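Local structure of type II secretion chaperone CpaB (Acinetobacter nosocomialis M2, 6O38) at residues Gln41-Asn46 and Lys87-Glu92; Lys66-Lys71 and Gly159-Met164; Thr139-Phe144 and Ala152-Gly157. The protein acts as a chaperone for the secreted metalloprotease CpaA, which it binds in a complex, probably in support of type II secretion. All blocks are in the same frame, centred on the assembly; numbering follows the deposited sequence.

Overall arrangement
All three contacts belong to one antiparallel sheet but hold it differently. Contact 3 is the most central, its centre about 5 Å from that of the chain, and joins two adjacent strands of a hairpin. Contact 2, about 11 Å out and with exposed residues at its margin, pairs strands distant in sequence, with contact 3 nested inside the loop it closes. Contact 1, about 9 Å out and partly buried, sets the segment leading into one end strand against the other end strand, 85-90, through a single bridge and buried aromatic and selenomethionine groups, where contacts 2 and 3 have regular backbone ladders. It touches both others: Met90 CG lies 3.5 Å from Met68 CE of contact 2, and Phe45 CE2 3.6 Å from Met141 SE of contact 3.

Contact 1: residues Gln41-Asn46 and Lys87-Glu92; sequences QQIVFN and KFQMLE. With SO4 (sulfate ion), chain B.
Phe45 holds CG between its backbone N and carbonyl carbon (chi1 50°), while Met90, present as selenomethionine, has CG anti to its carbonyl carbon (chi1 -74°), and the two side chains meet at about a right angle. Met90 CG lies at the rim of the Phe45 ring, near its plane and 3.9 Å from CE1; SE is also at the edge, 5.4 Å from the ring centroid, a Met-aromatic contact. Phe45 CE2 in turn comes to the edge of the Phe88 ring, 3.9 Å from Phe88 CD1. Over one face of Phe88 sits Val44 CG2, 4.1 Å from CE1. These residues lie where residues 41-46, leading into one outermost strand of the antiparallel sheet, meet strand 85-90 at the other end of the strand order, so the sheet curls round on itself. The backbones share a single bridge, Ile43 with Lys87: the hydrogen bonds from Val44 N to Lys87 O (3.2 Å) and from Lys87 N to Gln42 O flank Ile43. Away from the rings, Ile43 CD1 lies 3.7 Å from Gln89 OE1. A sulfate, probably from the crystallisation liquor, accepts a hydrogen bond from Ile43 N at its O1 (2.9 Å) and a weak one from Gln42 N at O2.

Contact 2: residues Lys66-Lys71 and Gly159-Met164; sequences KGMVIK and GLVQTM
Met68 N donates to Val161 O at 2.6 Å, and Val161 N returns a bond of 3.0 Å to Met68 O, which makes Met68 and Val161 an antiparallel hydrogen-bonded pair. Two residues on, Ile70 and Gly159 form a second such pair, with Ile70 N 3.1 Å from Gly159 O. Val69 and Leu160 between them are the non-hydrogen-bonded pair. Their side chains share one face, and Leu160 CD1 lies against the backbone at Gly67 and Met68, 3.4 Å from Met68 N. On the face of Met68, Ile70 and Val161 the packing is apolar. Met68, present as selenomethionine, bends at chi3 (59°) and lies alongside Val161, its CE 3.6 Å from Val161 CG2. Ile70 instead crosses Val161 at about a right angle; chi1 of 52° sets its CG1 between backbone N and carbonyl carbon, 3.5 Å from that same CG2. CD1 of Ile70 then packs against the backbone of Gly159, 3.9 Å from its CA. Within the sheet, strand 68-72 is bordered by strand 45-47 and strand 158-163 by strand 148-155, while Met90 of strand 85-90 packs on both Met68 and Val161.

Contact 3: residues Thr139-Phe144 and Ala152-Gly157; sequences TIMQIF and AEIKDG
Met141 and Ala152 face each other as a hydrogen-bonded pair, and their CB atoms lie 3.7 Å apart on one side of the sheet. Met141, present as selenomethionine, has CG anti to its carbonyl carbon (chi1 -60°) and runs extended beyond it, which places CE 3.6 Å from Ile154 CD1, while CB and CG lie by Ala152 CB. Ile154 sets CG1 likewise anti to its carbonyl carbon (chi1 -56°) and extends to CD1 (chi2 160°); the two side chains cross at a slant. The small Ala152 thus lies beside the base of Met141, while Ile154 receives its tip. Backbone bonds fix the register: Met141 N to Ala152 O is 2.8 Å, and Ile154 N to Thr139 O is 2.9 Å. Ile140 and Glu153 form the intervening non-hydrogen-bonded pair and turn to the other face; Ile140 CA also approaches Ala152 O at 3.2 Å as a CA-H...O contact. Glu153 OE2 is hydrogen-bonded to Tyr138 OH and forms a salt bridge to Arg397 of the CpaA chain, so this face takes part in binding the protease. Strands 138-145 and 148-155 form a beta hairpin, flanked in the sheet by strands 127-133 and 158-163, and Tyr72 of strand 68-72 packs against Thr139, Met141 and Ile154.

Contact 1: residues Gln41-Asn46 and Lys87-Glu92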
ATOM      1  N   GLN G  41       4.731   2.860 -24.701  1.00 84.00           N
ATOM      2  CA  GLN G  41       3.612   3.444 -23.978  1.00 81.80           C
ATOM      3  C   GLN G  41       3.809   3.255 -22.481  1.00 80.70           C
ATOM      4  O   GLN G  41       4.257   2.198 -22.027  1.00 81.32           O
ATOM      5  CB  GLN G  41       2.286   2.821 -24.423  1.00 81.47           C
ATOM      6  CG  GLN G  41       2.219   1.310 -24.285  1.00 82.29           C
ATOM      7  CD  GLN G  41       0.801   0.783 -24.390  1.00 81.59           C
ATOM      8  OE1 GLN G  41       0.576  -0.354 -24.805  1.00 82.50           O
ATOM      9  NE2 GLN G  41      -0.167   1.608 -24.003  1.00 80.16           N
ATOM     10  N   GLN G  42       3.481   4.296 -21.713  1.00 78.96           N
ATOM     11  CA  GLN G  42       3.637   4.226 -20.266  1.00 77.50           C
ATOM     12  C   GLN G  42       2.503   3.454 -19.607  1.00 76.36           C
ATOM     13  O   GLN G  42       2.694   2.885 -18.526  1.00 75.14           O
ATOM     14  CB  GLN G  42       3.732   5.637 -19.683  1.00 76.65           C
ATOM     15  CG  GLN G  42       4.931   6.425 -20.188  1.00 77.64           C
ATOM     16  CD  GLN G  42       4.969   7.844 -19.655  1.00 77.11           C
ATOM     17  OE1 GLN G  42       4.021   8.306 -19.021  1.00 76.40           O
ATOM     18  NE2 GLN G  42       6.068   8.543 -19.912  1.00 77.97           N
ATOM     19  N   ILE G  43       1.330   3.414 -20.238  1.00 76.55           N
ATOM     20  CA  ILE G  43       0.205   2.665 -19.693  1.00 75.57           C
ATOM     21  C   ILE G  43       0.475   1.173 -19.829  1.00 75.76           C
ATOM     22  O   ILE G  43       0.857   0.689 -20.904  1.00 77.36           O
ATOM     23  CB  ILE G  43      -1.098   3.067 -20.400  1.00 75.78           C
ATOM     24  CG1 ILE G  43      -1.507   4.486 -19.999  1.00 75.67           C
ATOM     25  CG2 ILE G  43      -2.204   2.081 -20.085  1.00 74.53           C
ATOM     26  CD1 ILE G  43      -2.768   4.974 -20.678  1.00 75.82           C
ATOM     27  N   VAL G  44       0.278   0.436 -18.740  1.00 73.18           N
ATOM     28  CA  VAL G  44       0.555  -0.998 -18.726  1.00 73.23           C
ATOM     29  C   VAL G  44      -0.645  -1.802 -19.210  1.00 72.97           C
ATOM     30  O   VAL G  44      -0.527  -2.626 -20.120  1.00 74.68           O
ATOM     31  CB  VAL G  44       0.994  -1.436 -17.314  1.00 70.93           C
ATOM     32  CG1 VAL G  44       1.466  -2.874 -17.334  1.00 70.90           C
ATOM     33  CG2 VAL G  44       2.090  -0.524 -16.797  1.00 70.79           C
ATOM     34  N   PHE G  45      -1.813  -1.583 -18.610  1.00 71.50           N
ATOM     35  CA  PHE G  45      -3.038  -2.267 -19.003  1.00 73.81           C
ATOM     36  C   PHE G  45      -4.155  -1.248 -19.178  1.00 75.85           C
ATOM     37  O   PHE G  45      -4.055  -0.098 -18.743  1.00 76.40           O
ATOM     38  CB  PHE G  45      -3.439  -3.338 -17.978  1.00 72.95           C
ATOM     39  CG  PHE G  45      -3.462  -2.847 -16.558  1.00 71.82           C
ATOM     40  CD1 PHE G  45      -4.564  -2.172 -16.058  1.00 74.66           C
ATOM     41  CD2 PHE G  45      -2.383  -3.071 -15.717  1.00 68.95           C
ATOM     42  CE1 PHE G  45      -4.588  -1.721 -14.753  1.00 75.59           C
ATOM     43  CE2 PHE G  45      -2.401  -2.624 -14.409  1.00 68.99           C
ATOM     44  CZ  PHE G  45      -3.505  -1.948 -13.927  1.00 72.65           C
ATOM     45  N   ASN G  46      -5.240  -1.687 -19.815  1.00 71.37           N
ATOM     46  CA  ASN G  46      -6.362  -0.822 -20.149  1.00 74.85           C
ATOM     47  C   ASN G  46      -7.668  -1.461 -19.701  1.00 77.24           C
ATOM     48  O   ASN G  46      -7.853  -2.672 -19.842  1.00 77.03           O
ATOM     49  CB  ASN G  46      -6.418  -0.543 -21.656  1.00 76.78           C
ATOM     50  CG  ASN G  46      -5.251   0.292 -22.137  1.00 75.36           C
ATOM     51  OD1 ASN G  46      -4.933   1.326 -21.554  1.00 74.33           O
ATOM     52  ND2 ASN G  46      -4.604  -0.156 -23.207  1.00 76.26           N
ATOM     53  N   LYS G  87       3.078   3.627 -16.202  1.00 70.45           N
ATOM     54  CA  LYS G  87       1.875   4.302 -15.733  1.00 70.25           C
ATOM     55  C   LYS G  87       0.768   3.290 -15.470  1.00 69.03           C
ATOM     56  O   LYS G  87       0.594   2.333 -16.231  1.00 69.21           O
ATOM     57  CB  LYS G  87       1.404   5.338 -16.760  1.00 72.25           C
ATOM     58  CG  LYS G  87       0.302   6.263 -16.274  1.00 72.81           C
ATOM     59  CD  LYS G  87       0.073   7.381 -17.277  1.00 75.18           C
ATOM     60  CE  LYS G  87      -0.479   8.628 -16.608  1.00 76.74           C
ATOM     61  NZ  LYS G  87      -0.436   9.801 -17.525  1.00 79.65           N
ATOM     62  N   PHE G  88       0.019   3.512 -14.392  1.00 68.75           N
ATOM     63  CA  PHE G  88      -1.124   2.685 -14.029  1.00 67.90           C
ATOM     64  C   PHE G  88      -2.384   3.539 -14.015  1.00 68.94           C
ATOM     65  O   PHE G  88      -2.380   4.656 -13.489  1.00 69.93           O
ATOM     66  CB  PHE G  88      -0.932   2.033 -12.654  1.00 66.46           C
ATOM     67  CG  PHE G  88       0.277   1.149 -12.559  1.00 65.69           C
ATOM     68  CD1 PHE G  88       0.208  -0.185 -12.926  1.00 65.43           C
ATOM     69  CD2 PHE G  88       1.482   1.649 -12.091  1.00 65.54           C
ATOM     70  CE1 PHE G  88       1.320  -1.003 -12.835  1.00 65.19           C
ATOM     71  CE2 PHE G  88       2.595   0.837 -11.997  1.00 65.23           C
ATOM     72  CZ  PHE G  88       2.515  -0.490 -12.371  1.00 65.09           C
ATOM     73  N   GLN G  89      -3.464   3.009 -14.589  1.00 67.85           N
ATOM     74  CA  GLN G  89      -4.752   3.695 -14.618  1.00 68.92           C
ATOM     75  C   GLN G  89      -5.828   2.751 -14.098  1.00 68.10           C
ATOM     76  O   GLN G  89      -6.165   1.760 -14.755  1.00 67.77           O
ATOM     77  CB  GLN G  89      -5.092   4.190 -16.023  1.00 70.03           C
ATOM     78  CG  GLN G  89      -4.383   5.481 -16.403  1.00 71.58           C
ATOM     79  CD  GLN G  89      -4.952   6.115 -17.655  1.00 72.81           C
ATOM     80  OE1 GLN G  89      -5.681   5.475 -18.413  1.00 72.34           O
ATOM     81  NE2 GLN G  89      -4.625   7.382 -17.878  1.00 74.59           N
HETATM   82  N   MSE G  90      -6.355   3.060 -12.918  1.00 68.90           N
HETATM   83  CA  MSE G  90      -7.424   2.292 -12.291  1.00 68.32           C
HETATM   84  C   MSE G  90      -8.478   3.251 -11.746  1.00 68.86           C
HETATM   85  O   MSE G  90      -8.854   3.175 -10.577  1.00 68.57           O
HETATM   86  CB  MSE G  90      -6.867   1.394 -11.186  1.00 69.68           C
HETATM   87  CG  MSE G  90      -6.102   0.192 -11.717  1.00 68.84           C
HETATM   88 SE   MSE G  90      -4.975  -0.666 -10.387  0.49 67.47          SE
HETATM   89  CE  MSE G  90      -3.522   0.628 -10.376  1.00 67.49           C
ATOM     90  N   LEU G  91      -8.923   4.160 -12.621  1.00 66.87           N
ATOM     91  CA  LEU G  91      -9.703   5.329 -12.213  1.00 67.37           C
ATOM     92  C   LEU G  91     -10.856   4.972 -11.279  1.00 66.17           C
ATOM     93  O   LEU G  91     -11.150   5.723 -10.340  1.00 66.38           O
ATOM     94  CB  LEU G  91     -10.234   6.059 -13.449  1.00 67.85           C
ATOM     95  CG  LEU G  91      -9.261   6.933 -14.251  1.00 69.47           C
ATOM     96  CD1 LEU G  91      -8.260   6.103 -15.046  1.00 69.26           C
ATOM     97  CD2 LEU G  91     -10.028   7.874 -15.169  1.00 70.07           C
ATOM     98  N   GLU G  92     -11.526   3.841 -11.519  1.00 71.02           N
ATOM     99  CA  GLU G  92     -12.624   3.452 -10.639  1.00 69.77           C
ATOM    100  C   GLU G  92     -12.145   3.253  -9.206  1.00 69.82           C
ATOM    101  O   GLU G  92     -12.890   3.528  -8.258  1.00 69.12           O
ATOM    102  CB  GLU G  92     -13.297   2.177 -11.148  1.00 69.10           C
ATOM    103  CG  GLU G  92     -14.595   1.850 -10.419  1.00 68.71           C
ATOM    104  CD  GLU G  92     -14.920   0.370 -10.424  1.00 68.91           C
ATOM    105  OE1 GLU G  92     -14.180  -0.403 -11.068  1.00 68.96           O
ATOM    106  OE2 GLU G  92     -15.915  -0.021  -9.777  1.00 69.44           O
TER
HETATM  107  S   SO4 B 201       0.713   6.259 -22.811  0.72 80.91           S
HETATM  108  O1  SO4 B 201       0.477   4.826 -22.665  0.72 76.80           O
HETATM  109  O2  SO4 B 201       1.946   6.476 -23.561  0.72 74.35           O
HETATM  110  O3  SO4 B 201      -0.407   6.863 -23.528  0.72 79.79           O
HETATM  111  O4  SO4 B 201       0.831   6.870 -21.490  0.72 83.25           O

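Contact 2: residues Lys66-Lys71 and Gly159-Met164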
ATOM      1  N   LYS G  66     -15.424 -11.071  -9.593  1.00 82.67           N
ATOM      2  CA  LYS G  66     -15.528  -9.740  -9.008  1.00 81.13           C
ATOM      3  C   LYS G  66     -14.232  -8.959  -9.188  1.00 77.18           C
ATOM      4  O   LYS G  66     -13.177  -9.375  -8.712  1.00 75.31           O
ATOM      5  CB  LYS G  66     -15.881  -9.830  -7.522  1.00 82.72           C
ATOM      6  CG  LYS G  66     -17.222 -10.488  -7.238  1.00 87.46           C
ATOM      7  CD  LYS G  66     -17.493 -10.554  -5.744  1.00 89.15           C
ATOM      8  CE  LYS G  66     -18.834 -11.208  -5.452  1.00 94.47           C
ATOM      9  NZ  LYS G  66     -19.100 -11.288  -3.989  1.00 96.55           N
ATOM     10  N   GLY G  67     -14.316  -7.830  -9.872  1.00 76.54           N
ATOM     11  CA  GLY G  67     -13.159  -6.990 -10.085  1.00 73.40           C
ATOM     12  C   GLY G  67     -13.314  -6.176 -11.354  1.00 74.25           C
ATOM     13  O   GLY G  67     -14.423  -5.910 -11.807  1.00 77.34           O
HETATM   14  N   MSE G  68     -12.169  -5.798 -11.913  1.00 73.92           N
HETATM   15  CA  MSE G  68     -12.122  -4.923 -13.076  1.00 74.59           C
HETATM   16  C   MSE G  68     -11.364  -5.583 -14.225  1.00 73.39           C
HETATM   17  O   MSE G  68     -10.149  -5.766 -14.152  1.00 70.60           O
HETATM   18  CB  MSE G  68     -11.470  -3.593 -12.696  1.00 73.52           C
HETATM   19  CG  MSE G  68     -11.467  -2.541 -13.784  1.00 74.79           C
HETATM   20 SE   MSE G  68     -10.494  -0.967 -13.181  0.47 74.10          SE
HETATM   21  CE  MSE G  68      -8.782  -1.818 -12.825  1.00 69.24           C
ATOM     22  N   VAL G  69     -12.090  -5.940 -15.285  1.00 74.41           N
ATOM     23  CA  VAL G  69     -11.481  -6.633 -16.413  1.00 74.53           C
ATOM     24  C   VAL G  69     -10.583  -5.673 -17.182  1.00 73.13           C
ATOM     25  O   VAL G  69     -10.935  -4.507 -17.407  1.00 74.22           O
ATOM     26  CB  VAL G  69     -12.566  -7.229 -17.325  1.00 79.23           C
ATOM     27  CG1 VAL G  69     -11.975  -8.314 -18.214  1.00 79.51           C
ATOM     28  CG2 VAL G  69     -13.720  -7.771 -16.495  1.00 81.47           C
ATOM     29  N   ILE G  70      -9.410  -6.161 -17.591  1.00 73.36           N
ATOM     30  CA  ILE G  70      -8.426  -5.345 -18.291  1.00 72.86           C
ATOM     31  C   ILE G  70      -7.797  -6.150 -19.419  1.00 75.04           C
ATOM     32  O   ILE G  70      -7.763  -7.382 -19.397  1.00 76.95           O
ATOM     33  CB  ILE G  70      -7.321  -4.818 -17.345  1.00 70.77           C
ATOM     34  CG1 ILE G  70      -6.711  -5.965 -16.534  1.00 70.57           C
ATOM     35  CG2 ILE G  70      -7.864  -3.720 -16.439  1.00 69.08           C
ATOM     36  CD1 ILE G  70      -5.381  -6.465 -17.062  1.00 70.94           C
ATOM     37  N   LYS G  71      -7.293  -5.426 -20.415  1.00 75.12           N
ATOM     38  CA  LYS G  71      -6.502  -6.005 -21.491  1.00 76.85           C
ATOM     39  C   LYS G  71      -5.035  -5.661 -21.267  1.00 75.61           C
ATOM     40  O   LYS G  71      -4.709  -4.570 -20.790  1.00 73.77           O
ATOM     41  CB  LYS G  71      -6.967  -5.493 -22.857  1.00 77.54           C
ATOM     42  CG  LYS G  71      -6.255  -6.142 -24.033  1.00 79.55           C
ATOM     43  CD  LYS G  71      -6.991  -5.899 -25.341  1.00 82.87           C
ATOM     44  CE  LYS G  71      -6.326  -6.648 -26.485  1.00 86.39           C
ATOM     45  NZ  LYS G  71      -7.118  -6.568 -27.742  1.00 90.77           N
ATOM     46  N   GLY G 159      -7.015 -10.016 -18.232  1.00 70.74           N
ATOM     47  CA  GLY G 159      -6.729 -10.126 -16.818  1.00 69.71           C
ATOM     48  C   GLY G 159      -7.811  -9.492 -15.972  1.00 70.59           C
ATOM     49  O   GLY G 159      -8.788  -8.938 -16.480  1.00 71.81           O
ATOM     50  N   LEU G 160      -7.620  -9.584 -14.658  1.00 66.91           N
ATOM     51  CA  LEU G 160      -8.582  -9.083 -13.686  1.00 69.15           C
ATOM     52  C   LEU G 160      -7.842  -8.367 -12.569  1.00 68.61           C
ATOM     53  O   LEU G 160      -6.938  -8.940 -11.953  1.00 67.96           O
ATOM     54  CB  LEU G 160      -9.429 -10.225 -13.110  1.00 71.91           C
ATOM     55  CG  LEU G 160     -10.555  -9.841 -12.148  1.00 74.33           C
ATOM     56  CD1 LEU G 160     -11.628  -9.035 -12.864  1.00 73.97           C
ATOM     57  CD2 LEU G 160     -11.151 -11.082 -11.498  1.00 77.24           C
ATOM     58  N   VAL G 161      -8.226  -7.120 -12.310  1.00 68.71           N
ATOM     59  CA  VAL G 161      -7.688  -6.337 -11.205  1.00 68.61           C
ATOM     60  C   VAL G 161      -8.778  -6.179 -10.158  1.00 71.11           C
ATOM     61  O   VAL G 161      -9.946  -5.950 -10.491  1.00 72.30           O
ATOM     62  CB  VAL G 161      -7.165  -4.962 -11.661  1.00 67.19           C
ATOM     63  CG1 VAL G 161      -5.872  -4.624 -10.937  1.00 66.01           C
ATOM     64  CG2 VAL G 161      -6.948  -4.951 -13.155  1.00 65.75           C
ATOM     65  N   GLN G 162      -8.393  -6.300  -8.892  1.00 67.20           N
ATOM     66  CA  GLN G 162      -9.347  -6.234  -7.799  1.00 69.31           C
ATOM     67  C   GLN G 162      -8.629  -5.781  -6.539  1.00 68.64           C
ATOM     68  O   GLN G 162      -7.410  -5.916  -6.412  1.00 67.07           O
ATOM     69  CB  GLN G 162     -10.017  -7.594  -7.560  1.00 71.31           C
ATOM     70  CG  GLN G 162      -9.027  -8.700  -7.213  1.00 71.05           C
ATOM     71  CD  GLN G 162      -9.685 -10.058  -7.066  1.00 73.58           C
ATOM     72  OE1 GLN G 162     -10.716 -10.331  -7.679  1.00 75.23           O
ATOM     73  NE2 GLN G 162      -9.087 -10.918  -6.250  1.00 73.89           N
ATOM     74  N   THR G 163      -9.405  -5.235  -5.608  1.00 79.69           N
ATOM     75  CA  THR G 163      -8.878  -4.975  -4.280  1.00 75.75           C
ATOM     76  C   THR G 163      -8.667  -6.299  -3.557  1.00 72.54           C
ATOM     77  O   THR G 163      -9.376  -7.281  -3.793  1.00 74.60           O
ATOM     78  CB  THR G 163      -9.829  -4.080  -3.485  1.00 79.56           C
ATOM     79  OG1 THR G 163     -11.018  -3.843  -4.251  1.00 86.00           O
ATOM     80  CG2 THR G 163      -9.165  -2.748  -3.168  1.00 78.55           C
HETATM   81  N   MSE G 164      -7.676  -6.322  -2.673  1.00 67.95           N
HETATM   82  CA  MSE G 164      -7.248  -7.571  -2.049  1.00 64.90           C
HETATM   83  C   MSE G 164      -8.304  -8.167  -1.121  1.00 66.83           C
HETATM   84  O   MSE G 164      -8.194  -9.322  -0.710  1.00 65.34           O
HETATM   85  CB  MSE G 164      -5.938  -7.353  -1.292  1.00 60.43           C
HETATM   86  CG  MSE G 164      -4.817  -6.837  -2.179  1.00 58.99           C
HETATM   87 SE   MSE G 164      -3.107  -7.713  -1.861  0.40 53.70          SE
HETATM   88  CE  MSE G 164      -2.122  -7.002  -3.388  1.00 55.20           C
TER

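Contact 3: residues Thr139-Phe144 and Ala152-Gly157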
ATOM      1  N   THR G 139       0.736 -13.278 -16.081  1.00 69.35           N
ATOM      2  CA  THR G 139       1.381 -12.163 -15.402  1.00 67.56           C
ATOM      3  C   THR G 139       0.618 -11.832 -14.129  1.00 66.76           C
ATOM      4  O   THR G 139      -0.616 -11.779 -14.133  1.00 67.70           O
ATOM      5  CB  THR G 139       1.451 -10.924 -16.309  1.00 68.45           C
ATOM      6  OG1 THR G 139       2.169 -11.245 -17.506  1.00 69.89           O
ATOM      7  CG2 THR G 139       2.154  -9.776 -15.600  1.00 66.72           C
ATOM      8  N   ILE G 140       1.356 -11.612 -13.044  1.00 64.87           N
ATOM      9  CA  ILE G 140       0.794 -11.201 -11.763  1.00 63.84           C
ATOM     10  C   ILE G 140       1.373  -9.843 -11.398  1.00 62.96           C
ATOM     11  O   ILE G 140       2.589  -9.637 -11.490  1.00 62.02           O
ATOM     12  CB  ILE G 140       1.080 -12.236 -10.660  1.00 62.93           C
ATOM     13  CG1 ILE G 140       0.155 -13.445 -10.811  1.00 63.71           C
ATOM     14  CG2 ILE G 140       0.923 -11.613  -9.279  1.00 61.62           C
ATOM     15  CD1 ILE G 140       0.319 -14.481  -9.722  1.00 62.80           C
HETATM   16  N   MSE G 141       0.506  -8.919 -10.992  1.00 62.73           N
HETATM   17  CA  MSE G 141       0.946  -7.589 -10.583  1.00 62.81           C
HETATM   18  C   MSE G 141       0.550  -7.275  -9.148  1.00 64.51           C
HETATM   19  O   MSE G 141      -0.575  -7.542  -8.729  1.00 66.60           O
HETATM   20  CB  MSE G 141       0.368  -6.520 -11.508  1.00 66.20           C
HETATM   21  CG  MSE G 141       0.758  -6.677 -12.957  1.00 66.43           C
HETATM   22 SE   MSE G 141       0.166  -5.162 -14.019  0.52 67.65          SE
HETATM   23  CE  MSE G 141       0.526  -5.911 -15.774  1.00 69.60           C
ATOM     24  N   GLN G 142       1.487  -6.698  -8.400  1.00 60.97           N
ATOM     25  CA  GLN G 142       1.240  -6.225  -7.043  1.00 63.05           C
ATOM     26  C   GLN G 142       1.445  -4.716  -7.035  1.00 62.88           C
ATOM     27  O   GLN G 142       2.571  -4.240  -7.209  1.00 61.61           O
ATOM     28  CB  GLN G 142       2.171  -6.905  -6.041  1.00 59.69           C
ATOM     29  CG  GLN G 142       2.055  -8.417  -5.997  1.00 58.46           C
ATOM     30  CD  GLN G 142       3.001  -9.037  -4.989  1.00 59.23           C
ATOM     31  OE1 GLN G 142       3.612  -8.337  -4.182  1.00 60.19           O
ATOM     32  NE2 GLN G 142       3.130 -10.358  -5.033  1.00 59.35           N
ATOM     33  N   ILE G 143       0.363  -3.970  -6.847  1.00 59.26           N
ATOM     34  CA  ILE G 143       0.402  -2.513  -6.836  1.00 59.41           C
ATOM     35  C   ILE G 143       0.105  -2.066  -5.411  1.00 60.29           C
ATOM     36  O   ILE G 143      -1.022  -2.222  -4.923  1.00 60.82           O
ATOM     37  CB  ILE G 143      -0.589  -1.909  -7.839  1.00 59.48           C
ATOM     38  CG1 ILE G 143      -0.348  -2.502  -9.229  1.00 59.14           C
ATOM     39  CG2 ILE G 143      -0.461  -0.393  -7.871  1.00 59.76           C
ATOM     40  CD1 ILE G 143      -1.516  -2.357 -10.174  1.00 59.68           C
ATOM     41  N   PHE G 144       1.111  -1.509  -4.742  1.00 59.25           N
ATOM     42  CA  PHE G 144       1.010  -1.108  -3.342  1.00 59.81           C
ATOM     43  C   PHE G 144       1.101   0.410  -3.255  1.00 60.35           C
ATOM     44  O   PHE G 144       2.177   0.987  -3.450  1.00 60.72           O
ATOM     45  CB  PHE G 144       2.102  -1.775  -2.509  1.00 60.29           C
ATOM     46  CG  PHE G 144       2.049  -3.275  -2.532  1.00 59.92           C
ATOM     47  CD1 PHE G 144       0.865  -3.944  -2.271  1.00 59.64           C
ATOM     48  CD2 PHE G 144       3.184  -4.017  -2.818  1.00 60.14           C
ATOM     49  CE1 PHE G 144       0.814  -5.326  -2.293  1.00 59.38           C
ATOM     50  CE2 PHE G 144       3.137  -5.399  -2.842  1.00 59.92           C
ATOM     51  CZ  PHE G 144       1.952  -6.054  -2.578  1.00 59.43           C
ATOM     52  N   ALA G 152      -3.379  -7.943  -9.850  1.00 65.95           N
ATOM     53  CA  ALA G 152      -3.801  -8.190 -11.223  1.00 65.25           C
ATOM     54  C   ALA G 152      -3.316  -9.568 -11.643  1.00 64.13           C
ATOM     55  O   ALA G 152      -2.117  -9.856 -11.561  1.00 62.08           O
ATOM     56  CB  ALA G 152      -3.262  -7.115 -12.172  1.00 63.20           C
ATOM     57  N   GLU G 153      -4.242 -10.417 -12.081  1.00 65.15           N
ATOM     58  CA  GLU G 153      -3.924 -11.748 -12.584  1.00 64.16           C
ATOM     59  C   GLU G 153      -4.332 -11.812 -14.048  1.00 63.95           C
ATOM     60  O   GLU G 153      -5.521 -11.704 -14.367  1.00 65.89           O
ATOM     61  CB  GLU G 153      -4.638 -12.826 -11.768  1.00 67.34           C
ATOM     62  CG  GLU G 153      -4.341 -14.246 -12.212  1.00 66.12           C
ATOM     63  CD  GLU G 153      -4.894 -15.281 -11.252  1.00 69.60           C
ATOM     64  OE1 GLU G 153      -5.631 -14.895 -10.321  1.00 73.79           O
ATOM     65  OE2 GLU G 153      -4.584 -16.478 -11.423  1.00 68.11           O
ATOM     66  N   ILE G 154      -3.353 -11.996 -14.931  1.00 69.12           N
ATOM     67  CA  ILE G 154      -3.557 -11.901 -16.372  1.00 69.31           C
ATOM     68  C   ILE G 154      -3.171 -13.223 -17.020  1.00 68.63           C
ATOM     69  O   ILE G 154      -2.177 -13.848 -16.637  1.00 68.00           O
ATOM     70  CB  ILE G 154      -2.747 -10.737 -16.977  1.00 68.69           C
ATOM     71  CG1 ILE G 154      -3.107  -9.424 -16.280  1.00 68.77           C
ATOM     72  CG2 ILE G 154      -2.998 -10.621 -18.470  1.00 70.87           C
ATOM     73  CD1 ILE G 154      -2.072  -8.341 -16.451  1.00 68.33           C
ATOM     74  N   LYS G 155      -3.966 -13.647 -18.003  1.00 70.86           N
ATOM     75  CA  LYS G 155      -3.720 -14.880 -18.742  1.00 71.81           C
ATOM     76  C   LYS G 155      -4.112 -14.668 -20.195  1.00 74.34           C
ATOM     77  O   LYS G 155      -5.278 -14.383 -20.487  1.00 75.29           O
ATOM     78  CB  LYS G 155      -4.501 -16.053 -18.140  1.00 71.38           C
ATOM     79  CG  LYS G 155      -4.448 -17.328 -18.967  1.00 72.45           C
ATOM     80  CD  LYS G 155      -3.124 -18.055 -18.798  1.00 72.00           C
ATOM     81  CE  LYS G 155      -3.099 -19.342 -19.608  1.00 73.39           C
ATOM     82  NZ  LYS G 155      -1.756 -19.988 -19.592  1.00 73.56           N
ATOM     83  N   ASP G 156      -3.138 -14.809 -21.098  1.00 73.55           N
ATOM     84  CA  ASP G 156      -3.357 -14.687 -22.543  1.00 76.51           C
ATOM     85  C   ASP G 156      -3.931 -13.319 -22.916  1.00 77.52           C
ATOM     86  O   ASP G 156      -4.878 -13.207 -23.696  1.00 79.57           O
ATOM     87  CB  ASP G 156      -4.252 -15.817 -23.061  1.00 77.72           C
ATOM     88  CG  ASP G 156      -3.620 -17.184 -22.893  1.00 77.24           C
ATOM     89  OD1 ASP G 156      -2.377 -17.283 -22.987  1.00 77.45           O
ATOM     90  OD2 ASP G 156      -4.364 -18.162 -22.670  1.00 76.91           O
ATOM     91  N   GLY G 157      -3.342 -12.267 -22.348  1.00 75.81           N
ATOM     92  CA  GLY G 157      -3.689 -10.908 -22.706  1.00 76.87           C
ATOM     93  C   GLY G 157      -4.895 -10.326 -22.004  1.00 75.89           C
ATOM     94  O   GLY G 157      -5.113  -9.111 -22.092  1.00 76.49           O
TER